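PDB 6XYC: acetyl xylan esterase from Metagenome, which probably removes acetyl and feruloyl ester groups from complex natural xylans, as a bifunctional esterase of the alpha/beta hydrolase superfamily. Local coordinates for residues A[99-104]-A[113-118]; A[93-98]-A[146-151]; A[40-45]-A[65-70]. All blocks are in the same frame, centred on the assembly; numbering follows the deposited sequence.

Followed from the N terminus, the chain first closes contact 3, where strand 39-45 meets the end of helix 56-69 after a short excursion. Helix 89-103 then starts two further closures. Its residues 99-104 are met soon afterwards by strand 114-120 in contact 1, while its residues 93-98 wait until the chain returns at 146-151 to complete contact 2, so the smaller loop sits within the larger. Contacts 1 and 3 reach neighbouring parallel strands from the two faces of the central sheet; contact 2 fastens the helix to the turn after the small hairpin. The Arg-99 to Glu-149 salt bridge joins contacts 1 and 2.

Contact 1 (A[99-104]-A[113-118]); sequences RYVRSN and SFIGIT
The guanidinium of Arg-102 has the CD1 methyl of Ile-115 over one face, 3.6 Å above the plane and displaced toward the rim on the NH2 side. NH1 is hydrogen-bonded to the carbonyl of Gly-159 and NH2 to that of His-161, and these two bonds anchor NH1 and NH2 and probably hold the group in its rotation while the methyl rests on the face. Ile-115 CD1 also lies 3.9 Å from Arg-102 CB. The arginine chain, at first extended from the helix, bends at chi3 (-80°), which brings the guanidinium back over the same methyl, with NH2 of Arg-102 3.6 Å from Ile-115 CD1. The isoleucine, by contrast, is stretched out (chi2 -180°), which carries CD1 from the strand across to the helix. There it also approaches Val-101, whose CG1 is 4.4 Å from Ile-115 CD1, a looser apolar touch that continues the same patch. No hydrogen bond crosses between the segments. The example illustrates how a helix settles on a sheet in the alpha/beta hydrolase fold: helix 89-103 packs on strand 114-120, which runs on to Ser-121 of the inhibitor pocket, in what is probably the nucleophile elbow.

Contact 2 (A[93-98]-A[146-151]); sequences DVKAAI and VDIEGS
Glu-149 OE1 is gripped by a water, 2.7 Å away, and by the hydroxyl of Ser-160. The same water accepts a hydrogen bond from Lys-95, whose NZ stands 2.8 Å from the water oxygen, so that lysine and glutamate are joined through it instead of directly: Lys-95 NZ and Glu-149 OE1 remain 4.7 Å apart. Each charge has another partner, NZ in Thr-133 OG1 and Glu-149 OE2 in a salt bridge with Arg-99. The opposite charges would probably still favour one another across the water. Glu-149 leaves its backbone pointing away from the helix, and a bend at chi2 (73°) swings the carboxylate round to the lysine, the two side chains crossing at about a right angle.

Nearer its backbone, the lysine stem lies against the other segment. Its CB is 3.7 Å from the carbonyl O of Glu-149, and further along, CE of Lys-95 meets CG2 of Ile-148 at 3.8 Å. The region met here is the turn that follows a small beta-hairpin of strands 138-141 and 144-147, a two-stranded antiparallel pair separate from the central sheet, while the helix turns Val-94 and Ile-98 toward that sheet. Within the turn, Asp-147 forms an Asx motif: the N of Gly-150 lies 2.9 Å from Asp-147 OD1 and approaches it from above the carboxylate plane, 52° out of it. Lys-137 forms a salt bridge with the same oxygen. Gly-150 itself has a positive phi (73°), a conformation that suits glycine. The side chain of Ile-148 also touches Phe-129 of helix 122-131.

Contact 3 (A[40-45]-A[65-70]); sequences KAIIII and APLLKA
Strand 39-45, helix 56-69 and strand 73-77 make up a beta-alpha-beta unit, and this contact is the point at which the last turns of the helix pack back on the strand that precedes it. A single methyl does the work. CD1 of Leu-67 rests against two side chains on the same side of the strand, lying 3.7 Å from CG2 of Ile-42 and 3.6 Å from CG2 of Ile-44. The leucine chain is extended, with CD1 anti to CA (chi2 177°), so this branch reaches farthest from the helix toward the sheet. The two isoleucines receive it differently. Ile-42 meets the leucine at about a right angle, and its CB is also near, 4.1 Å from Leu-67 CD1. Ile-44 runs past the leucine in the opposite direction; with chi1 at 71°, its CG1 lies between the backbone N and the carbonyl carbon, while CG2 is the branch turned to the methyl.

The patch continues beyond the two segments: Leu-67 also touches Val-74 of strand 73-77 and Thr-276 of helix 269-284, and Ile-42 touches Phe-279 of that helix. Ile-43 points to the other face of the sheet, where it packs on Ile-98. The side chain of Ile-44 is about 14 Å from the bound inhibitor, whose pocket includes Gly-47, Ser-48 and Ala-49 just after the strand, a position consistent with the oxyanion-hole loop of related enzymes. Such helix-on-strand packing is typical of the beta-alpha-beta crossover in the alpha/beta hydrolase fold.

Contact 1 (A[99-104]-A[113-118])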
ATOM      1  N   ARG A  99      12.667  -3.076   1.449  1.00 26.65           N
ATOM      2  CA  ARG A  99      14.067  -3.323   1.786  1.00 29.10           C
ATOM      3  C   ARG A  99      14.957  -3.205   0.554  1.00 29.37           C
ATOM      4  O   ARG A  99      16.079  -2.687   0.632  1.00 29.09           O
ATOM      5  CB  ARG A  99      14.211  -4.710   2.411  1.00 26.85           C
ATOM      6  CG  ARG A  99      13.539  -4.871   3.768  1.00 27.56           C
ATOM      7  CD  ARG A  99      14.031  -6.126   4.479  1.00 28.57           C
ATOM      8  NE  ARG A  99      13.722  -7.355   3.748  1.00 28.34           N
ATOM      9  CZ  ARG A  99      12.614  -8.068   3.914  1.00 29.47           C
ATOM     10  NH1 ARG A  99      11.694  -7.681   4.788  1.00 29.28           N
ATOM     11  NH2 ARG A  99      12.422  -9.174   3.207  1.00 29.10           N
ATOM     12  N   TYR A 100      14.476  -3.690  -0.592  1.00 28.43           N
ATOM     13  CA  TYR A 100      15.260  -3.602  -1.818  1.00 29.40           C
ATOM     14  C   TYR A 100      15.498  -2.152  -2.210  1.00 28.31           C
ATOM     15  O   TYR A 100      16.613  -1.774  -2.591  1.00 29.33           O
ATOM     16  CB  TYR A 100      14.556  -4.346  -2.949  1.00 28.60           C
ATOM     17  CG  TYR A 100      15.304  -4.245  -4.255  1.00 28.06           C
ATOM     18  CD1 TYR A 100      15.094  -3.184  -5.123  1.00 29.14           C
ATOM     19  CD2 TYR A 100      16.238  -5.203  -4.604  1.00 30.62           C
ATOM     20  CE1 TYR A 100      15.785  -3.088  -6.312  1.00 30.02           C
ATOM     21  CE2 TYR A 100      16.935  -5.115  -5.784  1.00 29.90           C
ATOM     22  CZ  TYR A 100      16.706  -4.058  -6.638  1.00 30.66           C
ATOM     23  OH  TYR A 100      17.397  -3.976  -7.822  1.00 27.55           O
ATOM     24  N   VAL A 101      14.454  -1.326  -2.137  1.00 26.96           N
ATOM     25  CA  VAL A 101      14.572   0.070  -2.542  1.00 27.58           C
ATOM     26  C   VAL A 101      15.491   0.822  -1.587  1.00 30.14           C
ATOM     27  O   VAL A 101      16.389   1.557  -2.015  1.00 27.69           O
ATOM     28  CB  VAL A 101      13.178   0.720  -2.614  1.00 25.34           C
ATOM     29  CG1 VAL A 101      13.303   2.209  -2.841  1.00 28.06           C
ATOM     30  CG2 VAL A 101      12.345   0.075  -3.716  1.00 27.31           C
ATOM     31  N   ARG A 102      15.285   0.650  -0.278  1.00 29.82           N
ATOM     32  CA  ARG A 102      16.119   1.346   0.698  1.00 29.43           C
ATOM     33  C   ARG A 102      17.578   0.939   0.551  1.00 30.38           C
ATOM     34  O   ARG A 102      18.476   1.790   0.535  1.00 33.92           O
ATOM     35  CB  ARG A 102      15.626   1.060   2.118  1.00 31.14           C
ATOM     36  CG  ARG A 102      16.485   1.692   3.205  1.00 35.63           C
ATOM     37  CD  ARG A 102      15.784   1.708   4.556  1.00 35.03           C
ATOM     38  NE  ARG A 102      14.819   2.796   4.668  1.00 33.89           N
ATOM     39  CZ  ARG A 102      13.509   2.622   4.800  1.00 33.10           C
ATOM     40  NH1 ARG A 102      12.999   1.400   4.843  1.00 31.75           N
ATOM     41  NH2 ARG A 102      12.706   3.672   4.892  1.00 34.01           N
ATOM     42  N   SER A 103      17.836  -0.368   0.436  1.00 27.07           N
ATOM     43  CA  SER A 103      19.213  -0.839   0.346  1.00 31.27           C
ATOM     44  C   SER A 103      19.884  -0.349  -0.932  1.00 32.00           C
ATOM     45  O   SER A 103      21.061   0.030  -0.914  1.00 29.80           O
ATOM     46  CB  SER A 103      19.253  -2.368   0.416  1.00 31.12           C
ATOM     47  OG  SER A 103      20.574  -2.860   0.276  1.00 37.56           O
ATOM     48  N   ASN A 104      19.154  -0.345  -2.048  1.00 31.77           N
ATOM     49  CA  ASN A 104      19.720  -0.032  -3.355  1.00 29.85           C
ATOM     50  C   ASN A 104      19.461   1.406  -3.788  1.00 32.73           C
ATOM     51  O   ASN A 104      19.639   1.730  -4.966  1.00 31.76           O
ATOM     52  CB  ASN A 104      19.162  -1.005  -4.394  1.00 31.37           C
ATOM     53  CG  ASN A 104      19.645  -2.431  -4.176  1.00 34.15           C
ATOM     54  OD1 ASN A 104      20.804  -2.749  -4.448  1.00 37.42           O
ATOM     55  ND2 ASN A 104      18.766  -3.293  -3.673  1.00 33.66           N
ATOM     56  N   SER A 113      16.118   8.912   2.688  1.00 34.18           N
ATOM     57  CA  SER A 113      15.658   9.581   3.902  1.00 36.10           C
ATOM     58  C   SER A 113      14.144   9.732   3.943  1.00 34.04           C
ATOM     59  O   SER A 113      13.594  10.026   5.007  1.00 33.68           O
ATOM     60  CB  SER A 113      16.318  10.955   4.029  1.00 35.84           C
ATOM     61  OG  SER A 113      15.902  11.831   2.995  1.00 39.54           O
ATOM     62  N   PHE A 114      13.464   9.541   2.813  1.00 34.07           N
ATOM     63  CA  PHE A 114      12.008   9.519   2.782  1.00 31.48           C
ATOM     64  C   PHE A 114      11.544   8.465   1.792  1.00 30.36           C
ATOM     65  O   PHE A 114      11.859   8.544   0.601  1.00 31.95           O
ATOM     66  CB  PHE A 114      11.432  10.884   2.399  1.00 30.66           C
ATOM     67  CG  PHE A 114       9.936  10.940   2.469  1.00 33.64           C
ATOM     68  CD1 PHE A 114       9.296  11.144   3.681  1.00 32.85           C
ATOM     69  CD2 PHE A 114       9.163  10.761   1.331  1.00 31.10           C
ATOM     70  CE1 PHE A 114       7.921  11.188   3.754  1.00 31.61           C
ATOM     71  CE2 PHE A 114       7.783  10.805   1.398  1.00 30.14           C
ATOM     72  CZ  PHE A 114       7.160  11.022   2.612  1.00 30.15           C
ATOM     73  N   ILE A 115      10.801   7.481   2.286  1.00 32.79           N
ATOM     74  CA  ILE A 115      10.145   6.482   1.446  1.00 29.39           C
ATOM     75  C   ILE A 115       8.690   6.449   1.886  1.00 27.20           C
ATOM     76  O   ILE A 115       8.362   5.862   2.923  1.00 28.65           O
ATOM     77  CB  ILE A 115      10.783   5.096   1.560  1.00 31.74           C
ATOM     78  CG1 ILE A 115      12.266   5.164   1.195  1.00 33.33           C
ATOM     79  CG2 ILE A 115      10.066   4.102   0.657  1.00 32.38           C
ATOM     80  CD1 ILE A 115      12.993   3.827   1.278  1.00 32.32           C
ATOM     81  N   GLY A 116       7.814   7.081   1.108  1.00 26.52           N
ATOM     82  CA  GLY A 116       6.390   6.960   1.324  1.00 25.23           C
ATOM     83  C   GLY A 116       5.814   5.773   0.582  1.00 25.32           C
ATOM     84  O   GLY A 116       6.475   5.142  -0.243  1.00 26.38           O
ATOM     85  N   ILE A 117       4.556   5.469   0.884  1.00 22.76           N
ATOM     86  CA  ILE A 117       3.889   4.325   0.272  1.00 23.65           C
ATOM     87  C   ILE A 117       2.415   4.664   0.084  1.00 24.10           C
ATOM     88  O   ILE A 117       1.798   5.324   0.925  1.00 21.36           O
ATOM     89  CB  ILE A 117       4.091   3.047   1.114  1.00 22.36           C
ATOM     90  CG1 ILE A 117       3.718   1.809   0.305  1.00 23.22           C
ATOM     91  CG2 ILE A 117       3.290   3.111   2.403  1.00 23.58           C
ATOM     92  CD1 ILE A 117       4.231   0.504   0.882  1.00 21.44           C
ATOM     93  N   THR A 118       1.859   4.220  -1.043  1.00 22.08           N
ATOM     94  CA  THR A 118       0.469   4.492  -1.373  1.00 20.98           C
ATOM     95  C   THR A 118      -0.041   3.386  -2.287  1.00 22.67           C
ATOM     96  O   THR A 118       0.733   2.724  -2.985  1.00 21.75           O
ATOM     97  CB  THR A 118       0.306   5.864  -2.055  1.00 21.09           C
ATOM     98  OG1 THR A 118      -1.075   6.130  -2.310  1.00 24.57           O
ATOM     99  CG2 THR A 118       1.090   5.915  -3.363  1.00 22.63           C
TER

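Contact 2 (A[93-98]-A[146-151])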
ATOM      1  N   ASP A  93       5.855  -9.617   0.678  1.00 26.19           N
ATOM      2  CA  ASP A  93       6.317  -9.110  -0.610  1.00 23.65           C
ATOM      3  C   ASP A  93       6.571  -7.613  -0.542  1.00 24.18           C
ATOM      4  O   ASP A  93       7.624  -7.127  -0.968  1.00 22.02           O
ATOM      5  CB  ASP A  93       5.286  -9.434  -1.690  1.00 22.98           C
ATOM      6  CG  ASP A  93       5.232 -10.914  -2.015  1.00 24.45           C
ATOM      7  OD1 ASP A  93       6.147 -11.650  -1.599  1.00 25.27           O
ATOM      8  OD2 ASP A  93       4.266 -11.347  -2.688  1.00 27.63           O
ATOM      9  N   VAL A  94       5.611  -6.863   0.001  1.00 24.76           N
ATOM     10  CA  VAL A  94       5.767  -5.417   0.131  1.00 23.20           C
ATOM     11  C   VAL A  94       7.008  -5.095   0.956  1.00 24.02           C
ATOM     12  O   VAL A  94       7.820  -4.244   0.582  1.00 22.90           O
ATOM     13  CB  VAL A  94       4.504  -4.793   0.752  1.00 22.46           C
ATOM     14  CG1 VAL A  94       4.724  -3.301   0.993  1.00 23.82           C
ATOM     15  CG2 VAL A  94       3.299  -5.035  -0.137  1.00 25.44           C
ATOM     16  N   LYS A  95       7.178  -5.778   2.093  1.00 24.96           N
ATOM     17  CA  LYS A  95       8.328  -5.501   2.949  1.00 26.55           C
ATOM     18  C   LYS A  95       9.634  -5.759   2.207  1.00 25.12           C
ATOM     19  O   LYS A  95      10.588  -4.982   2.322  1.00 25.51           O
ATOM     20  CB  LYS A  95       8.243  -6.352   4.219  1.00 28.40           C
ATOM     21  CG  LYS A  95       7.006  -6.074   5.073  1.00 24.66           C
ATOM     22  CD  LYS A  95       7.186  -4.856   5.973  1.00 27.52           C
ATOM     23  CE  LYS A  95       5.929  -4.590   6.786  1.00 28.10           C
ATOM     24  NZ  LYS A  95       6.180  -3.705   7.965  1.00 28.56           N
ATOM     25  N   ALA A  96       9.686  -6.835   1.421  1.00 24.84           N
ATOM     26  CA  ALA A  96      10.889  -7.137   0.656  1.00 26.24           C
ATOM     27  C   ALA A  96      11.157  -6.062  -0.382  1.00 26.60           C
ATOM     28  O   ALA A  96      12.309  -5.682  -0.615  1.00 25.28           O
ATOM     29  CB  ALA A  96      10.757  -8.504  -0.018  1.00 26.78           C
ATOM     30  N   ALA A  97      10.104  -5.554  -1.020  1.00 24.87           N
ATOM     31  CA  ALA A  97      10.293  -4.476  -1.981  1.00 25.03           C
ATOM     32  C   ALA A  97      10.847  -3.232  -1.302  1.00 26.01           C
ATOM     33  O   ALA A  97      11.735  -2.567  -1.843  1.00 23.68           O
ATOM     34  CB  ALA A  97       8.970  -4.148  -2.678  1.00 24.92           C
ATOM     35  N   ILE A  98      10.320  -2.894  -0.120  1.00 24.25           N
ATOM     36  CA  ILE A  98      10.808  -1.734   0.621  1.00 23.65           C
ATOM     37  C   ILE A  98      12.287  -1.899   0.947  1.00 27.31           C
ATOM     38  O   ILE A  98      13.090  -0.973   0.777  1.00 28.07           O
ATOM     39  CB  ILE A  98       9.978  -1.532   1.902  1.00 26.02           C
ATOM     40  CG1 ILE A  98       8.546  -1.114   1.567  1.00 26.70           C
ATOM     41  CG2 ILE A  98      10.642  -0.495   2.788  1.00 28.29           C
ATOM     42  CD1 ILE A  98       7.578  -1.319   2.704  1.00 28.46           C
ATOM     43  N   VAL A 146       1.296 -14.747  12.419  1.00 32.05           N
ATOM     44  CA  VAL A 146       1.729 -14.517  11.045  1.00 29.06           C
ATOM     45  C   VAL A 146       3.023 -13.714  11.047  1.00 29.78           C
ATOM     46  O   VAL A 146       3.192 -12.778  11.837  1.00 24.96           O
ATOM     47  CB  VAL A 146       0.650 -13.801  10.201  1.00 26.24           C
ATOM     48  CG1 VAL A 146      -0.568 -14.694  10.027  1.00 27.83           C
ATOM     49  CG2 VAL A 146       0.279 -12.469  10.826  1.00 27.36           C
ATOM     50  N   ASP A 147       3.927 -14.085  10.145  1.00 26.58           N
ATOM     51  CA  ASP A 147       5.215 -13.422   9.988  1.00 28.51           C
ATOM     52  C   ASP A 147       5.044 -12.275   8.996  1.00 29.34           C
ATOM     53  O   ASP A 147       4.886 -12.503   7.793  1.00 28.76           O
ATOM     54  CB  ASP A 147       6.259 -14.431   9.508  1.00 32.99           C
ATOM     55  CG  ASP A 147       7.632 -13.826   9.333  1.00 30.88           C
ATOM     56  OD1 ASP A 147       7.801 -12.618   9.599  1.00 34.23           O
ATOM     57  OD2 ASP A 147       8.550 -14.569   8.929  1.00 35.56           O
ATOM     58  N   ILE A 148       5.075 -11.044   9.502  1.00 30.41           N
ATOM     59  CA  ILE A 148       4.827  -9.869   8.673  1.00 29.32           C
ATOM     60  C   ILE A 148       6.090  -9.463   7.922  1.00 30.33           C
ATOM     61  O   ILE A 148       6.068  -9.275   6.702  1.00 28.42           O
ATOM     62  CB  ILE A 148       4.293  -8.716   9.546  1.00 29.90           C
ATOM     63  CG1 ILE A 148       2.923  -9.076  10.129  1.00 31.11           C
ATOM     64  CG2 ILE A 148       4.231  -7.422   8.749  1.00 29.82           C
ATOM     65  CD1 ILE A 148       1.886  -9.460   9.111  1.00 30.29           C
ATOM     66  N   GLU A 149       7.206  -9.319   8.640  1.00 29.73           N
ATOM     67  CA  GLU A 149       8.455  -8.901   8.011  1.00 30.44           C
ATOM     68  C   GLU A 149       8.898  -9.896   6.945  1.00 29.83           C
ATOM     69  O   GLU A 149       9.301  -9.500   5.845  1.00 26.59           O
ATOM     70  CB  GLU A 149       9.539  -8.736   9.075  1.00 32.70           C
ATOM     71  CG  GLU A 149      10.923  -8.450   8.530  1.00 32.59           C
ATOM     72  CD  GLU A 149      11.060  -7.035   7.995  1.00 29.78           C
ATOM     73  OE1 GLU A 149      10.110  -6.240   8.160  1.00 31.87           O
ATOM     74  OE2 GLU A 149      12.128  -6.720   7.422  1.00 32.10           O
ATOM     75  N   GLY A 150       8.849 -11.187   7.253  1.00 29.49           N
ATOM     76  CA  GLY A 150       9.269 -12.204   6.309  1.00 30.82           C
ATOM     77  C   GLY A 150      10.778 -12.256   6.141  1.00 31.77           C
ATOM     78  O   GLY A 150      11.548 -11.498   6.738  1.00 28.07           O
ATOM     79  N   SER A 151      11.198 -13.193   5.289  1.00 31.39           N
ATOM     80  CA  SER A 151      12.610 -13.458   5.043  1.00 31.78           C
ATOM     81  C   SER A 151      12.929 -13.479   3.552  1.00 33.13           C
ATOM     82  O   SER A 151      13.920 -14.092   3.142  1.00 31.34           O
ATOM     83  CB  SER A 151      13.036 -14.792   5.655  1.00 36.02           C
ATOM     84  OG  SER A 151      13.144 -14.729   7.068  1.00 49.62           O
TER
HETATM   85  O   HOH W   1       8.108  -5.024   9.517  1.00 30.69           O

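Contact 3 (A[40-45]-A[65-70])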
ATOM      1  N   LYS A  40      13.618  11.691  -3.360  1.00 32.59           N
ATOM      2  CA  LYS A  40      12.786  10.994  -2.389  1.00 34.75           C
ATOM      3  C   LYS A  40      11.820  10.067  -3.121  1.00 31.12           C
ATOM      4  O   LYS A  40      11.441  10.311  -4.270  1.00 29.65           O
ATOM      5  CB  LYS A  40      12.024  12.002  -1.525  1.00 34.97           C
ATOM      6  CG  LYS A  40      12.869  13.202  -1.098  1.00 39.51           C
ATOM      7  CD  LYS A  40      13.036  13.294   0.421  1.00 39.94           C
ATOM      8  CE  LYS A  40      14.120  14.294   0.800  1.00 39.13           C
ATOM      9  NZ  LYS A  40      13.589  15.444   1.590  1.00 37.68           N
ATOM     10  N   ALA A  41      11.432   8.982  -2.454  1.00 30.05           N
ATOM     11  CA  ALA A  41      10.788   7.871  -3.135  1.00 31.20           C
ATOM     12  C   ALA A  41       9.380   7.611  -2.610  1.00 29.17           C
ATOM     13  O   ALA A  41       9.093   7.770  -1.417  1.00 26.05           O
ATOM     14  CB  ALA A  41      11.618   6.585  -3.003  1.00 28.63           C
ATOM     15  N   ILE A  42       8.505   7.196  -3.529  1.00 24.17           N
ATOM     16  CA  ILE A  42       7.151   6.756  -3.201  1.00 25.49           C
ATOM     17  C   ILE A  42       6.946   5.378  -3.820  1.00 24.84           C
ATOM     18  O   ILE A  42       7.099   5.216  -5.039  1.00 22.18           O
ATOM     19  CB  ILE A  42       6.076   7.725  -3.718  1.00 26.64           C
ATOM     20  CG1 ILE A  42       6.333   9.148  -3.210  1.00 29.09           C
ATOM     21  CG2 ILE A  42       4.684   7.236  -3.307  1.00 23.99           C
ATOM     22  CD1 ILE A  42       6.186   9.317  -1.717  1.00 24.83           C
ATOM     23  N   ILE A  43       6.592   4.398  -2.991  1.00 24.47           N
ATOM     24  CA  ILE A  43       6.220   3.069  -3.464  1.00 21.80           C
ATOM     25  C   ILE A  43       4.716   3.046  -3.699  1.00 24.73           C
ATOM     26  O   ILE A  43       3.934   3.483  -2.844  1.00 26.53           O
ATOM     27  CB  ILE A  43       6.640   1.990  -2.455  1.00 22.20           C
ATOM     28  CG1 ILE A  43       8.169   1.895  -2.403  1.00 24.50           C
ATOM     29  CG2 ILE A  43       6.035   0.644  -2.831  1.00 22.41           C
ATOM     30  CD1 ILE A  43       8.700   1.103  -1.232  1.00 28.93           C
ATOM     31  N   ILE A  44       4.300   2.556  -4.866  1.00 22.22           N
ATOM     32  CA  ILE A  44       2.880   2.515  -5.193  1.00 21.77           C
ATOM     33  C   ILE A  44       2.467   1.080  -5.479  1.00 22.68           C
ATOM     34  O   ILE A  44       3.244   0.276  -6.008  1.00 24.51           O
ATOM     35  CB  ILE A  44       2.529   3.433  -6.384  1.00 22.66           C
ATOM     36  CG1 ILE A  44       3.064   2.882  -7.706  1.00 22.28           C
ATOM     37  CG2 ILE A  44       3.080   4.839  -6.156  1.00 22.95           C
ATOM     38  CD1 ILE A  44       2.607   3.684  -8.926  1.00 23.16           C
ATOM     39  N   ILE A  45       1.215   0.765  -5.145  1.00 21.92           N
ATOM     40  CA  ILE A  45       0.716  -0.608  -5.202  1.00 21.16           C
ATOM     41  C   ILE A  45      -0.682  -0.609  -5.808  1.00 22.12           C
ATOM     42  O   ILE A  45      -1.585   0.067  -5.300  1.00 22.63           O
ATOM     43  CB  ILE A  45       0.678  -1.275  -3.813  1.00 20.61           C
ATOM     44  CG1 ILE A  45       1.994  -1.064  -3.061  1.00 21.71           C
ATOM     45  CG2 ILE A  45       0.354  -2.772  -3.960  1.00 20.69           C
ATOM     46  CD1 ILE A  45       1.920  -1.527  -1.616  1.00 23.12           C
ATOM     47  N   ALA A  65       2.123   9.616 -12.668  1.00 26.07           N
ATOM     48  CA  ALA A  65       2.484  10.918 -13.218  1.00 30.03           C
ATOM     49  C   ALA A  65       2.440  12.029 -12.176  1.00 30.92           C
ATOM     50  O   ALA A  65       3.429  12.770 -12.062  1.00 31.93           O
ATOM     51  CB  ALA A  65       1.580  11.251 -14.409  1.00 32.67           C
ATOM     52  N   PRO A  66       1.361  12.214 -11.404  1.00 29.32           N
ATOM     53  CA  PRO A  66       1.377  13.314 -10.415  1.00 29.73           C
ATOM     54  C   PRO A  66       2.543  13.225  -9.447  1.00 27.09           C
ATOM     55  O   PRO A  66       3.146  14.253  -9.110  1.00 27.41           O
ATOM     56  CB  PRO A  66       0.021  13.176  -9.705  1.00 29.01           C
ATOM     57  CG  PRO A  66      -0.462  11.776 -10.031  1.00 30.30           C
ATOM     58  CD  PRO A  66       0.100  11.455 -11.384  1.00 31.04           C
ATOM     59  N   LEU A  67       2.885  12.018  -8.995  1.00 26.27           N
ATOM     60  CA  LEU A  67       4.014  11.855  -8.086  1.00 27.20           C
ATOM     61  C   LEU A  67       5.322  12.274  -8.745  1.00 28.71           C
ATOM     62  O   LEU A  67       6.150  12.948  -8.123  1.00 26.40           O
ATOM     63  CB  LEU A  67       4.095  10.407  -7.612  1.00 27.05           C
ATOM     64  CG  LEU A  67       2.917   9.953  -6.747  1.00 25.45           C
ATOM     65  CD1 LEU A  67       3.043   8.472  -6.381  1.00 24.65           C
ATOM     66  CD2 LEU A  67       2.818  10.808  -5.502  1.00 26.82           C
ATOM     67  N   LEU A  68       5.530  11.883 -10.003  1.00 27.54           N
ATOM     68  CA  LEU A  68       6.748  12.282 -10.704  1.00 29.07           C
ATOM     69  C   LEU A  68       6.810  13.794 -10.883  1.00 29.79           C
ATOM     70  O   LEU A  68       7.857  14.412 -10.657  1.00 31.44           O
ATOM     71  CB  LEU A  68       6.822  11.569 -12.057  1.00 30.31           C
ATOM     72  CG  LEU A  68       7.081  10.062 -11.957  1.00 27.96           C
ATOM     73  CD1 LEU A  68       6.688   9.344 -13.235  1.00 29.51           C
ATOM     74  CD2 LEU A  68       8.547   9.798 -11.608  1.00 27.71           C
ATOM     75  N   LYS A  69       5.695  14.407 -11.282  1.00 30.61           N
ATOM     76  CA  LYS A  69       5.664  15.856 -11.461  1.00 36.42           C
ATOM     77  C   LYS A  69       5.924  16.587 -10.150  1.00 36.65           C
ATOM     78  O   LYS A  69       6.445  17.708 -10.158  1.00 37.70           O
ATOM     79  CB  LYS A  69       4.315  16.282 -12.047  1.00 36.36           C
ATOM     80  CG  LYS A  69       4.109  15.901 -13.504  1.00 43.96           C
ATOM     81  CD  LYS A  69       2.843  15.067 -13.688  1.00 55.75           C
ATOM     82  CE  LYS A  69       1.675  15.899 -14.207  1.00 53.82           C
ATOM     83  NZ  LYS A  69       0.372  15.229 -13.964  1.00 50.82           N
ATOM     84  N   ALA A  70       5.567  15.976  -9.020  1.00 32.92           N
ATOM     85  CA  ALA A  70       5.841  16.549  -7.708  1.00 32.14           C
ATOM     86  C   ALA A  70       7.294  16.385  -7.285  1.00 32.07           C
ATOM     87  O   ALA A  70       7.695  16.955  -6.265  1.00 30.01           O
ATOM     88  CB  ALA A  70       4.932  15.908  -6.653  1.00 29.97           C
TER